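Local coordinates for protein alpha-1,2-Mannosidase (Trichoderma reesei, PDB 1HCU) that probably trims high-mannose N-glycans by hydrolysing their terminal alpha-1,2-linked mannose residues with the help of a calcium ion, at residues Tyr250-Tyr255 and Gly320-Glu325; Asn315-Gly320 and Phe331-Ala336; Ala401-Gly406 and Gln472-Gly477. One frame throughout, in Å; residues are numbered along the deposited sequence.

Contact 1: residues Tyr250-Tyr255 and Gly320-Glu325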
ATOM      1  N   TYR A 250       7.504  -0.670  -6.260  1.00  9.49           N
ATOM      2  CA  TYR A 250       7.518   0.289  -7.361  1.00 11.38           C
ATOM      3  C   TYR A 250       8.503  -0.041  -8.475  1.00 10.82           C
ATOM      4  O   TYR A 250       8.370   0.454  -9.592  1.00 12.02           O
ATOM      5  CB  TYR A 250       7.774   1.712  -6.841  1.00 13.58           C
ATOM      6  CG  TYR A 250       6.522   2.443  -6.375  1.00 16.43           C
ATOM      7  CD1 TYR A 250       6.573   3.791  -5.993  1.00 19.58           C
ATOM      8  CD2 TYR A 250       5.299   1.785  -6.279  1.00 19.30           C
ATOM      9  CE1 TYR A 250       5.433   4.457  -5.516  1.00 19.49           C
ATOM     10  CE2 TYR A 250       4.152   2.445  -5.805  1.00 20.46           C
ATOM     11  CZ  TYR A 250       4.227   3.771  -5.422  1.00 18.02           C
ATOM     12  OH  TYR A 250       3.107   4.380  -4.910  1.00 13.65           O
ATOM     13  N   LEU A 251       9.483  -0.881  -8.174  1.00  9.66           N
ATOM     14  CA  LEU A 251      10.462  -1.278  -9.169  1.00  9.75           C
ATOM     15  C   LEU A 251       9.775  -1.975 -10.343  1.00 11.17           C
ATOM     16  O   LEU A 251       9.967  -1.599 -11.505  1.00 10.38           O
ATOM     17  CB  LEU A 251      11.485  -2.214  -8.538  1.00  9.69           C
ATOM     18  CG  LEU A 251      12.947  -1.777  -8.390  1.00  9.73           C
ATOM     19  CD1 LEU A 251      13.100  -0.315  -8.080  1.00  8.98           C
ATOM     20  CD2 LEU A 251      13.548  -2.626  -7.292  1.00  7.27           C
ATOM     21  N   ILE A 252       8.964  -2.985 -10.043  1.00 10.99           N
ATOM     22  CA  ILE A 252       8.263  -3.712 -11.093  1.00 10.60           C
ATOM     23  C   ILE A 252       7.077  -2.898 -11.617  1.00 11.12           C
ATOM     24  O   ILE A 252       6.706  -3.017 -12.788  1.00 11.10           O
ATOM     25  CB  ILE A 252       7.766  -5.088 -10.582  1.00 10.27           C
ATOM     26  CG1 ILE A 252       7.196  -5.918 -11.738  1.00  8.92           C
ATOM     27  CG2 ILE A 252       6.723  -4.888  -9.503  1.00  9.38           C
ATOM     28  CD1 ILE A 252       8.212  -6.290 -12.795  1.00  7.59           C
ATOM     29  N   LYS A 253       6.488  -2.060 -10.767  1.00 10.37           N
ATOM     30  CA  LYS A 253       5.350  -1.263 -11.210  1.00 12.27           C
ATOM     31  C   LYS A 253       5.738  -0.191 -12.225  1.00 12.02           C
ATOM     32  O   LYS A 253       4.933   0.179 -13.081  1.00 15.49           O
ATOM     33  CB  LYS A 253       4.614  -0.653 -10.013  1.00 10.97           C
ATOM     34  CG  LYS A 253       3.778  -1.689  -9.263  1.00 12.20           C
ATOM     35  CD  LYS A 253       2.869  -1.065  -8.214  1.00 11.09           C
ATOM     36  CE  LYS A 253       1.983  -2.122  -7.562  1.00 10.59           C
ATOM     37  NZ  LYS A 253       1.065  -1.517  -6.542  1.00 11.00           N
ATOM     38  N   MET A 254       6.973   0.292 -12.137  1.00 10.79           N
ATOM     39  CA  MET A 254       7.475   1.290 -13.072  1.00  8.42           C
ATOM     40  C   MET A 254       7.650   0.607 -14.421  1.00  8.82           C
ATOM     41  O   MET A 254       7.492   1.232 -15.475  1.00  8.77           O
ATOM     42  CB  MET A 254       8.828   1.852 -12.605  1.00  8.23           C
ATOM     43  CG  MET A 254       8.746   2.845 -11.458  1.00  8.66           C
ATOM     44  SD  MET A 254       7.448   4.097 -11.737  1.00 14.99           S
ATOM     45  CE  MET A 254       8.216   5.128 -12.962  1.00 13.50           C
ATOM     46  N   TYR A 255       7.968  -0.685 -14.388  1.00  9.38           N
ATOM     47  CA  TYR A 255       8.151  -1.448 -15.622  1.00 10.44           C
ATOM     48  C   TYR A 255       6.821  -1.591 -16.349  1.00 11.21           C
ATOM     49  O   TYR A 255       6.785  -1.682 -17.577  1.00 11.68           O
ATOM     50  CB  TYR A 255       8.722  -2.833 -15.320  1.00  9.42           C
ATOM     51  CG  TYR A 255       8.934  -3.699 -16.543  1.00  9.76           C
ATOM     52  CD1 TYR A 255       9.918  -3.393 -17.490  1.00  9.41           C
ATOM     53  CD2 TYR A 255       8.173  -4.848 -16.736  1.00 10.64           C
ATOM     54  CE1 TYR A 255      10.138  -4.223 -18.597  1.00  7.23           C
ATOM     55  CE2 TYR A 255       8.383  -5.680 -17.832  1.00 11.41           C
ATOM     56  CZ  TYR A 255       9.362  -5.368 -18.754  1.00 11.53           C
ATOM     57  OH  TYR A 255       9.551  -6.222 -19.825  1.00 16.05           O
ATOM     58  N   GLY A 320       5.203 -11.765 -12.166  1.00 12.54           N
ATOM     59  CA  GLY A 320       5.078 -12.968 -12.976  1.00 13.28           C
ATOM     60  C   GLY A 320       4.231 -12.728 -14.216  1.00 12.88           C
ATOM     61  O   GLY A 320       4.473 -13.318 -15.270  1.00 13.21           O
ATOM     62  N   ILE A 321       3.229 -11.864 -14.092  1.00 13.38           N
ATOM     63  CA  ILE A 321       2.364 -11.534 -15.220  1.00 12.34           C
ATOM     64  C   ILE A 321       3.168 -10.731 -16.241  1.00 12.96           C
ATOM     65  O   ILE A 321       3.303 -11.139 -17.388  1.00 13.55           O
ATOM     66  CB  ILE A 321       1.154 -10.684 -14.767  1.00 10.84           C
ATOM     67  CG1 ILE A 321       0.252 -11.510 -13.859  1.00 11.24           C
ATOM     68  CG2 ILE A 321       0.352 -10.207 -15.973  1.00  9.98           C
ATOM     69  CD1 ILE A 321      -0.882 -10.719 -13.283  1.00  6.90           C
ATOM     70  N   LEU A 322       3.709  -9.595 -15.806  1.00 13.82           N
ATOM     71  CA  LEU A 322       4.498  -8.726 -16.674  1.00 14.45           C
ATOM     72  C   LEU A 322       5.712  -9.402 -17.298  1.00 16.14           C
ATOM     73  O   LEU A 322       6.154  -9.008 -18.372  1.00 18.46           O
ATOM     74  CB  LEU A 322       4.965  -7.491 -15.903  1.00 13.10           C
ATOM     75  CG  LEU A 322       4.045  -6.274 -15.753  1.00 15.85           C
ATOM     76  CD1 LEU A 322       2.603  -6.694 -15.617  1.00 15.71           C
ATOM     77  CD2 LEU A 322       4.493  -5.468 -14.535  1.00 12.71           C
ATOM     78  N   LEU A 323       6.262 -10.415 -16.638  1.00 15.67           N
ATOM     79  CA  LEU A 323       7.444 -11.083 -17.182  1.00 15.74           C
ATOM     80  C   LEU A 323       7.189 -12.469 -17.751  1.00 16.50           C
ATOM     81  O   LEU A 323       8.123 -13.122 -18.205  1.00 15.86           O
ATOM     82  CB  LEU A 323       8.527 -11.182 -16.108  1.00 13.51           C
ATOM     83  CG  LEU A 323       9.050  -9.837 -15.621  1.00 14.98           C
ATOM     84  CD1 LEU A 323       9.946 -10.043 -14.426  1.00 11.82           C
ATOM     85  CD2 LEU A 323       9.787  -9.134 -16.763  1.00 13.64           C
ATOM     86  N   ASN A 324       5.934 -12.910 -17.734  1.00 17.64           N
ATOM     87  CA  ASN A 324       5.583 -14.242 -18.233  1.00 20.70           C
ATOM     88  C   ASN A 324       6.412 -15.329 -17.556  1.00 19.76           C
ATOM     89  O   ASN A 324       6.807 -16.303 -18.195  1.00 20.04           O
ATOM     90  CB  ASN A 324       5.783 -14.343 -19.748  1.00 23.80           C
ATOM     91  CG  ASN A 324       4.794 -13.498 -20.530  1.00 28.28           C
ATOM     92  OD1 ASN A 324       3.578 -13.659 -20.404  1.00 32.17           O
ATOM     93  ND2 ASN A 324       5.313 -12.592 -21.350  1.00 30.78           N
ATOM     94  N   GLU A 325       6.671 -15.152 -16.263  1.00 19.37           N
ATOM     95  CA  GLU A 325       7.443 -16.108 -15.474  1.00 19.17           C
ATOM     96  C   GLU A 325       6.587 -16.783 -14.410  1.00 16.58           C
ATOM     97  O   GLU A 325       6.292 -16.190 -13.377  1.00 16.96           O
ATOM     98  CB  GLU A 325       8.614 -15.402 -14.782  1.00 21.73           C
ATOM     99  CG  GLU A 325       9.764 -15.042 -15.692  1.00 26.83           C
ATOM    100  CD  GLU A 325      10.412 -16.267 -16.308  1.00 31.18           C
ATOM    101  OE1 GLU A 325      10.625 -17.266 -15.579  1.00 33.15           O
ATOM    102  OE2 GLU A 325      10.715 -16.226 -17.520  1.00 34.11           O
TER

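Contact 2: residues Asn315-Gly320 and Phe331-Ala336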
ATOM      1  N   ASN A 315       2.640  -8.690  -5.287  1.00  9.38           N
ATOM      2  CA  ASN A 315       3.743  -8.126  -6.052  1.00 10.32           C
ATOM      3  C   ASN A 315       4.457  -9.173  -6.908  1.00 10.66           C
ATOM      4  O   ASN A 315       4.739  -8.915  -8.081  1.00 11.46           O
ATOM      5  CB  ASN A 315       4.749  -7.425  -5.135  1.00 10.04           C
ATOM      6  CG  ASN A 315       5.594  -6.418  -5.882  1.00 10.12           C
ATOM      7  OD1 ASN A 315       5.062  -5.508  -6.524  1.00 12.05           O
ATOM      8  ND2 ASN A 315       6.907  -6.567  -5.810  1.00  8.90           N
ATOM      9  N   PHE A 316       4.747 -10.343  -6.333  1.00  8.45           N
ATOM     10  CA  PHE A 316       5.405 -11.411  -7.085  1.00  9.88           C
ATOM     11  C   PHE A 316       4.517 -11.857  -8.240  1.00  9.16           C
ATOM     12  O   PHE A 316       5.003 -12.153  -9.335  1.00  9.24           O
ATOM     13  CB  PHE A 316       5.718 -12.617  -6.184  1.00 10.49           C
ATOM     14  CG  PHE A 316       7.066 -12.541  -5.521  1.00 11.45           C
ATOM     15  CD1 PHE A 316       7.255 -11.778  -4.371  1.00 10.03           C
ATOM     16  CD2 PHE A 316       8.159 -13.190  -6.082  1.00 11.43           C
ATOM     17  CE1 PHE A 316       8.513 -11.665  -3.792  1.00 11.50           C
ATOM     18  CE2 PHE A 316       9.431 -13.085  -5.511  1.00 10.89           C
ATOM     19  CZ  PHE A 316       9.607 -12.318  -4.362  1.00 12.42           C
ATOM     20  N   ILE A 317       3.212 -11.902  -7.976  1.00  9.05           N
ATOM     21  CA  ILE A 317       2.231 -12.277  -8.983  1.00  7.80           C
ATOM     22  C   ILE A 317       2.283 -11.246 -10.099  1.00  9.22           C
ATOM     23  O   ILE A 317       2.391 -11.614 -11.276  1.00 10.04           O
ATOM     24  CB  ILE A 317       0.796 -12.338  -8.385  1.00  7.43           C
ATOM     25  CG1 ILE A 317       0.656 -13.589  -7.517  1.00  6.25           C
ATOM     26  CG2 ILE A 317      -0.247 -12.345  -9.494  1.00  8.57           C
ATOM     27  CD1 ILE A 317      -0.583 -13.613  -6.660  1.00  2.87           C
ATOM     28  N   LEU A 318       2.232  -9.962  -9.738  1.00  7.49           N
ATOM     29  CA  LEU A 318       2.291  -8.906 -10.747  1.00  8.28           C
ATOM     30  C   LEU A 318       3.522  -9.074 -11.625  1.00 10.15           C
ATOM     31  O   LEU A 318       3.436  -9.003 -12.856  1.00 12.65           O
ATOM     32  CB  LEU A 318       2.325  -7.531 -10.098  1.00  7.60           C
ATOM     33  CG  LEU A 318       2.463  -6.360 -11.075  1.00  8.00           C
ATOM     34  CD1 LEU A 318       1.400  -6.445 -12.175  1.00  7.87           C
ATOM     35  CD2 LEU A 318       2.327  -5.065 -10.306  1.00  6.92           C
ATOM     36  N   GLY A 319       4.666  -9.298 -10.980  1.00 10.70           N
ATOM     37  CA  GLY A 319       5.915  -9.494 -11.696  1.00 11.32           C
ATOM     38  C   GLY A 319       5.859 -10.699 -12.616  1.00 10.67           C
ATOM     39  O   GLY A 319       6.397 -10.665 -13.713  1.00 10.84           O
ATOM     40  N   GLY A 320       5.203 -11.765 -12.166  1.00 12.54           N
ATOM     41  CA  GLY A 320       5.078 -12.968 -12.976  1.00 13.28           C
ATOM     42  C   GLY A 320       4.231 -12.728 -14.216  1.00 12.88           C
ATOM     43  O   GLY A 320       4.473 -13.318 -15.270  1.00 13.21           O
ATOM     44  N   PHE A 331       5.273 -18.505  -6.572  1.00  9.72           N
ATOM     45  CA  PHE A 331       5.774 -18.020  -5.293  1.00  8.71           C
ATOM     46  C   PHE A 331       4.787 -17.026  -4.684  1.00  8.72           C
ATOM     47  O   PHE A 331       4.521 -17.071  -3.489  1.00  9.35           O
ATOM     48  CB  PHE A 331       7.163 -17.385  -5.463  1.00  7.89           C
ATOM     49  CG  PHE A 331       7.825 -17.037  -4.162  1.00  7.40           C
ATOM     50  CD1 PHE A 331       7.878 -15.722  -3.724  1.00  7.79           C
ATOM     51  CD2 PHE A 331       8.346 -18.034  -3.345  1.00  6.81           C
ATOM     52  CE1 PHE A 331       8.437 -15.402  -2.490  1.00  8.34           C
ATOM     53  CE2 PHE A 331       8.911 -17.725  -2.104  1.00  7.14           C
ATOM     54  CZ  PHE A 331       8.955 -16.408  -1.676  1.00  7.61           C
ATOM     55  N   GLY A 332       4.227 -16.150  -5.514  1.00 10.04           N
ATOM     56  CA  GLY A 332       3.258 -15.187  -5.021  1.00 11.58           C
ATOM     57  C   GLY A 332       2.001 -15.860  -4.479  1.00 13.21           C
ATOM     58  O   GLY A 332       1.458 -15.440  -3.456  1.00 12.03           O
ATOM     59  N   ILE A 333       1.533 -16.901  -5.167  1.00 14.42           N
ATOM     60  CA  ILE A 333       0.343 -17.642  -4.741  1.00 15.33           C
ATOM     61  C   ILE A 333       0.582 -18.273  -3.366  1.00 15.73           C
ATOM     62  O   ILE A 333      -0.296 -18.270  -2.500  1.00 15.81           O
ATOM     63  CB  ILE A 333      -0.010 -18.776  -5.748  1.00 16.67           C
ATOM     64  CG1 ILE A 333      -0.485 -18.176  -7.075  1.00 18.79           C
ATOM     65  CG2 ILE A 333      -1.095 -19.677  -5.181  1.00 13.80           C
ATOM     66  CD1 ILE A 333      -1.683 -17.257  -6.934  1.00 22.75           C
ATOM     67  N   LYS A 334       1.781 -18.808  -3.175  1.00 15.56           N
ATOM     68  CA  LYS A 334       2.157 -19.444  -1.918  1.00 16.18           C
ATOM     69  C   LYS A 334       2.172 -18.397  -0.809  1.00 15.63           C
ATOM     70  O   LYS A 334       1.744 -18.653   0.316  1.00 16.28           O
ATOM     71  CB  LYS A 334       3.540 -20.099  -2.060  1.00 18.56           C
ATOM     72  CG  LYS A 334       4.102 -20.710  -0.782  1.00 23.86           C
ATOM     73  CD  LYS A 334       3.132 -21.722  -0.187  1.00 28.63           C
ATOM     74  CE  LYS A 334       3.548 -22.163   1.205  1.00 29.37           C
ATOM     75  NZ  LYS A 334       4.635 -23.181   1.201  1.00 35.33           N
ATOM     76  N   LEU A 335       2.648 -17.206  -1.145  1.00 14.81           N
ATOM     77  CA  LEU A 335       2.733 -16.115  -0.186  1.00 13.86           C
ATOM     78  C   LEU A 335       1.343 -15.646   0.234  1.00 14.28           C
ATOM     79  O   LEU A 335       1.063 -15.476   1.422  1.00 17.23           O
ATOM     80  CB  LEU A 335       3.514 -14.955  -0.803  1.00 13.32           C
ATOM     81  CG  LEU A 335       4.820 -14.493  -0.148  1.00 14.60           C
ATOM     82  CD1 LEU A 335       5.648 -15.677   0.337  1.00 13.04           C
ATOM     83  CD2 LEU A 335       5.594 -13.658  -1.165  1.00  9.28           C
ATOM     84  N   ALA A 336       0.476 -15.435  -0.746  1.00 13.03           N
ATOM     85  CA  ALA A 336      -0.876 -14.984  -0.475  1.00 13.15           C
ATOM     86  C   ALA A 336      -1.572 -15.991   0.438  1.00 14.85           C
ATOM     87  O   ALA A 336      -2.241 -15.625   1.407  1.00 14.70           O
ATOM     88  CB  ALA A 336      -1.640 -14.836  -1.781  1.00 11.18           C
TER

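Contact 3: residues Ala401-Gly406 and Gln472-Gly477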
ATOM      1  N   ALA A 401      -4.088 -12.902  -6.581  1.00 14.02           N
ATOM      2  CA  ALA A 401      -4.133 -14.358  -6.734  1.00 13.43           C
ATOM      3  C   ALA A 401      -5.332 -14.767  -7.596  1.00 13.61           C
ATOM      4  O   ALA A 401      -5.209 -15.615  -8.493  1.00 14.41           O
ATOM      5  CB  ALA A 401      -4.205 -15.034  -5.368  1.00 12.36           C
ATOM      6  N   TYR A 402      -6.480 -14.144  -7.343  1.00 12.02           N
ATOM      7  CA  TYR A 402      -7.687 -14.432  -8.110  1.00 12.99           C
ATOM      8  C   TYR A 402      -7.565 -13.946  -9.561  1.00 12.56           C
ATOM      9  O   TYR A 402      -7.892 -14.678 -10.492  1.00 13.26           O
ATOM     10  CB  TYR A 402      -8.921 -13.791  -7.446  1.00 11.72           C
ATOM     11  CG  TYR A 402     -10.176 -13.967  -8.267  1.00 12.39           C
ATOM     12  CD1 TYR A 402     -10.698 -12.918  -9.019  1.00 11.64           C
ATOM     13  CD2 TYR A 402     -10.778 -15.224  -8.386  1.00 13.81           C
ATOM     14  CE1 TYR A 402     -11.772 -13.111  -9.877  1.00  8.20           C
ATOM     15  CE2 TYR A 402     -11.854 -15.428  -9.243  1.00 11.96           C
ATOM     16  CZ  TYR A 402     -12.341 -14.370  -9.989  1.00  9.82           C
ATOM     17  OH  TYR A 402     -13.366 -14.583 -10.879  1.00  7.85           O
ATOM     18  N   ARG A 403      -7.088 -12.717  -9.752  1.00 12.34           N
ATOM     19  CA  ARG A 403      -6.934 -12.159 -11.100  1.00 12.63           C
ATOM     20  C   ARG A 403      -5.989 -12.965 -11.976  1.00 11.75           C
ATOM     21  O   ARG A 403      -6.122 -12.955 -13.200  1.00 11.67           O
ATOM     22  CB  ARG A 403      -6.432 -10.709 -11.043  1.00 12.02           C
ATOM     23  CG  ARG A 403      -7.374  -9.724 -10.355  1.00 15.48           C
ATOM     24  CD  ARG A 403      -8.741  -9.683 -11.020  1.00 12.71           C
ATOM     25  NE  ARG A 403      -8.609  -9.581 -12.467  1.00 12.79           N
ATOM     26  CZ  ARG A 403      -9.623  -9.647 -13.326  1.00 13.01           C
ATOM     27  NH1 ARG A 403     -10.864  -9.809 -12.895  1.00 11.30           N
ATOM     28  NH2 ARG A 403      -9.385  -9.572 -14.624  1.00 12.69           N
ATOM     29  N   VAL A 404      -5.022 -13.648 -11.361  1.00 12.02           N
ATOM     30  CA  VAL A 404      -4.085 -14.448 -12.144  1.00 11.69           C
ATOM     31  C   VAL A 404      -4.531 -15.901 -12.337  1.00 13.20           C
ATOM     32  O   VAL A 404      -4.126 -16.530 -13.308  1.00 15.67           O
ATOM     33  CB  VAL A 404      -2.646 -14.435 -11.537  1.00 11.28           C
ATOM     34  CG1 VAL A 404      -2.533 -15.404 -10.366  1.00 10.93           C
ATOM     35  CG2 VAL A 404      -1.635 -14.781 -12.613  1.00  8.10           C
ATOM     36  N   THR A 405      -5.358 -16.436 -11.437  1.00 13.45           N
ATOM     37  CA  THR A 405      -5.811 -17.829 -11.577  1.00 13.31           C
ATOM     38  C   THR A 405      -7.243 -18.001 -12.093  1.00 15.19           C
ATOM     39  O   THR A 405      -7.540 -18.951 -12.823  1.00 14.56           O
ATOM     40  CB  THR A 405      -5.757 -18.621 -10.245  1.00 12.14           C
ATOM     41  OG1 THR A 405      -6.710 -18.072  -9.326  1.00 13.20           O
ATOM     42  CG2 THR A 405      -4.373 -18.582  -9.635  1.00 12.79           C
ATOM     43  N   GLY A 406      -8.134 -17.100 -11.696  1.00 15.99           N
ATOM     44  CA  GLY A 406      -9.519 -17.226 -12.108  1.00 15.56           C
ATOM     45  C   GLY A 406     -10.213 -18.261 -11.236  1.00 17.36           C
ATOM     46  O   GLY A 406     -11.332 -18.678 -11.522  1.00 19.89           O
ATOM     47  N   GLN A 472      -9.133  -3.495 -13.469  1.00 19.52           N
ATOM     48  CA  GLN A 472      -8.819  -4.862 -13.051  1.00 18.78           C
ATOM     49  C   GLN A 472      -7.488  -5.305 -13.665  1.00 19.48           C
ATOM     50  O   GLN A 472      -7.210  -5.020 -14.831  1.00 18.06           O
ATOM     51  CB  GLN A 472      -9.927  -5.829 -13.504  1.00 18.32           C
ATOM     52  CG  GLN A 472     -11.332  -5.582 -12.918  1.00 16.87           C
ATOM     53  CD  GLN A 472     -11.561  -6.240 -11.557  1.00 18.05           C
ATOM     54  OE1 GLN A 472     -12.672  -6.203 -11.021  1.00 18.12           O
ATOM     55  NE2 GLN A 472     -10.520  -6.845 -11.001  1.00 16.93           N
ATOM     56  N   VAL A 473      -6.659  -6.003 -12.897  1.00 18.55           N
ATOM     57  CA  VAL A 473      -5.390  -6.454 -13.449  1.00 19.84           C
ATOM     58  C   VAL A 473      -5.611  -7.659 -14.382  1.00 20.24           C
ATOM     59  O   VAL A 473      -6.257  -8.639 -14.007  1.00 17.49           O
ATOM     60  CB  VAL A 473      -4.381  -6.812 -12.326  1.00 19.56           C
ATOM     61  CG1 VAL A 473      -4.101  -5.586 -11.461  1.00 19.83           C
ATOM     62  CG2 VAL A 473      -4.928  -7.908 -11.474  1.00 24.08           C
ATOM     63  N   GLN A 474      -5.097  -7.565 -15.608  1.00 20.52           N
ATOM     64  CA  GLN A 474      -5.243  -8.633 -16.594  1.00 23.24           C
ATOM     65  C   GLN A 474      -4.108  -9.651 -16.497  1.00 23.60           C
ATOM     66  O   GLN A 474      -2.928  -9.301 -16.602  1.00 23.50           O
ATOM     67  CB  GLN A 474      -5.280  -8.046 -18.008  1.00 25.62           C
ATOM     68  CG  GLN A 474      -6.309  -6.936 -18.207  1.00 28.19           C
ATOM     69  CD  GLN A 474      -7.718  -7.371 -17.864  1.00 29.73           C
ATOM     70  OE1 GLN A 474      -8.196  -8.391 -18.348  1.00 30.95           O
ATOM     71  NE2 GLN A 474      -8.394  -6.589 -17.029  1.00 31.51           N
ATOM     72  N   ALA A 475      -4.481 -10.914 -16.306  1.00 23.94           N
ATOM     73  CA  ALA A 475      -3.522 -12.007 -16.177  1.00 24.36           C
ATOM     74  C   ALA A 475      -2.717 -12.260 -17.445  1.00 24.62           C
ATOM     75  O   ALA A 475      -1.570 -12.696 -17.381  1.00 24.90           O
ATOM     76  CB  ALA A 475      -4.245 -13.281 -15.772  1.00 24.29           C
ATOM     77  N   THR A 476      -3.321 -12.006 -18.598  1.00 25.28           N
ATOM     78  CA  THR A 476      -2.630 -12.232 -19.853  1.00 28.36           C
ATOM     79  C   THR A 476      -2.120 -10.926 -20.458  1.00 30.11           C
ATOM     80  O   THR A 476      -2.148 -10.740 -21.676  1.00 33.15           O
ATOM     81  CB  THR A 476      -3.539 -12.950 -20.869  1.00 27.78           C
ATOM     82  OG1 THR A 476      -4.666 -12.122 -21.168  1.00 29.67           O
ATOM     83  CG2 THR A 476      -4.025 -14.285 -20.298  1.00 28.92           C
ATOM     84  N   GLY A 477      -1.662 -10.026 -19.593  1.00 30.04           N
ATOM     85  CA  GLY A 477      -1.124  -8.757 -20.046  1.00 29.27           C
ATOM     86  C   GLY A 477      -2.115  -7.800 -20.675  1.00 29.34           C
ATOM     87  O   GLY A 477      -3.323  -8.049 -20.708  1.00 29.36           O
TER
HETATM   88  O   HOH W   1      -7.087 -11.443 -15.659  1.00 23.38           O

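Contact 1: residues Tyr250-Tyr255 and Gly320-Glu325
The backbones come closest at Tyr255 and Leu322, whose CA atoms lie 8.2 Å apart, a spacing at which side chains of helices 245-257 and 312-323 reach the side chains and carbonyl oxygens of the other helix. Leu322 carries most of this: its CD2 methyl sits 3.7 Å from the carbonyl O of Ile252 and 3.9 Å from CG1 of the same residue. Ile252 offers that branch because CG1 stands anti to the backbone N (chi1 -173°). One turn later the Tyr255 ring joins, with CD2 4.2 Å from Leu322 CB and the carbonyl O of Leu322 lying at the ring edge near its plane. Both helices belong to the (alpha/alpha)7 barrel of glycosyl hydrolase family 47, and helix 263-280 borders their contact through Trp269 against Ile252 and Lys266 against Tyr255 and Leu323. Leu323 widens the patch, its CD2 reaching Tyr255 CE2 at 3.9 Å, while its CD1 lies 4.4 Å from Ile252 CD1. Just beyond, a Schellman motif turns the chain at Asn324, with Glu325 N bonded back to Gly320 O at 3.0 Å. On helix 245-257, Tyr250 OH bonds to the backbone N of Thr485, a calcium-binding residue.

Contact 2: residues Asn315-Gly320 and Phe331-Ala336
The carbonyl O of Gly332 accepts the amide N of Ala336 at 2.9 Å, and the carbonyl O of Phe316 takes the N of Gly320 at the same distance; these bonds stay inside their own helices, and what joins Phe316 to Gly332 is apolar contact. Phe316 CB rests 3.7 Å from Gly332 CA, and Ile317 CG1, placed anti to its own carbonyl carbon (chi1 -74°), lies against the same CA. A beta carbon at Gly332 would fall only 2.7 Å from Ile317 CG1, a clash, so the absence of a side chain at Gly332 probably permits this close approach. The segment axes approach to 8.0 Å at 160°, nearly antiparallel, as expected of a helical hairpin built from the successive helices 312-323 and 326-344 of the (alpha/alpha)7 barrel. On one flank of the glycine, Phe331 turns its edge to a face of Phe316 in an edge-to-face stack, the centroids 4.7 Å apart and the planes at 60°. The touching atom is Phe331 CD1, which stands 3.4 Å above the Phe316 plane, shifted from the centre toward the rim. Leu335 joins from the next turn, bringing CD2 to 4.1 Å from Phe316 CD1. Helix 263-280 packs on both aromatic rings, and Trp240 meets the Phe316 ring as well. Away from the rings, two isoleucine side chains cross, with Ile317 CD1 3.8 Å from Ile333 CD1. Tyr400 and Val404 of helix 393-405 also pack against Ile317.

Contact 3: residues Ala401-Gly406 and Gln472-Gly477
Arg403 NE donates to the carbonyl O of Val473 at 3.0 Å, a fairly straight bond (157° at the hydrogen) with the oxygen at the edge of the guanidinium, in its plane. NH2 adds a weak second bond to that oxygen, while NH1 forms a salt bridge with Glu468, so the cation is held by both a backbone carbonyl and a carboxylate. Bends at chi2 and chi3 (-58° and -47°) bring NE to Val473 O. Gln472 CB lies 3.8 Å above the centre of one guanidinium face, which together with the in-plane bond limits rotation of the group. An alanine in place of Arg403 would probably leave Val473 O without its guanidinium donors and the Glu468 carboxylate without its positive mate. A water bridges the backbones, donating to Arg403 O and accepting from Ala475 N at 2.7 Å, with a weak bond from Arg403 NH2. These bonds fasten the C-terminal end of helix 393-405, a barrel helix of family 47, to the irregular segment that leads toward strand 481-483. Helix 393-405 gives way at Gly406, whose positive phi suits glycine. The loop is shaped by its own bonds: Gln474 NE2 donates to Gln472 O from above the carbonyl plane, and a type I turn runs from Gln474 to Gly477. Farther out, Val473 CG2 lies against Arg403 CB and CG, and Ala475 CB is 3.8 Å from Val404 CA and 4.4 Å from Val404 CG2.

How the contacts relate
Helix 312-323 runs through contacts 1 and 2, which share Gly320 and whose centres lie 11 Å apart; it faces helix 245-257 in the first and helix 326-344 in the second. Along the chain the segments of these two contacts alternate, and both close before contact 3 opens, its centre 13 Å from that of contact 1 and 11 Å from that of contact 2. Isoleucines join it to the others: Ile321 packs on Val404 and the loop backbone at Gln474 and Ala475, while Ile317 and Ile333 reach Ala401 and Val404. They thereby connect neighbouring barrel helices and the late loop 472-477, which precedes the calcium-binding Thr485, into one neighbourhood on the same side of the chain's centre.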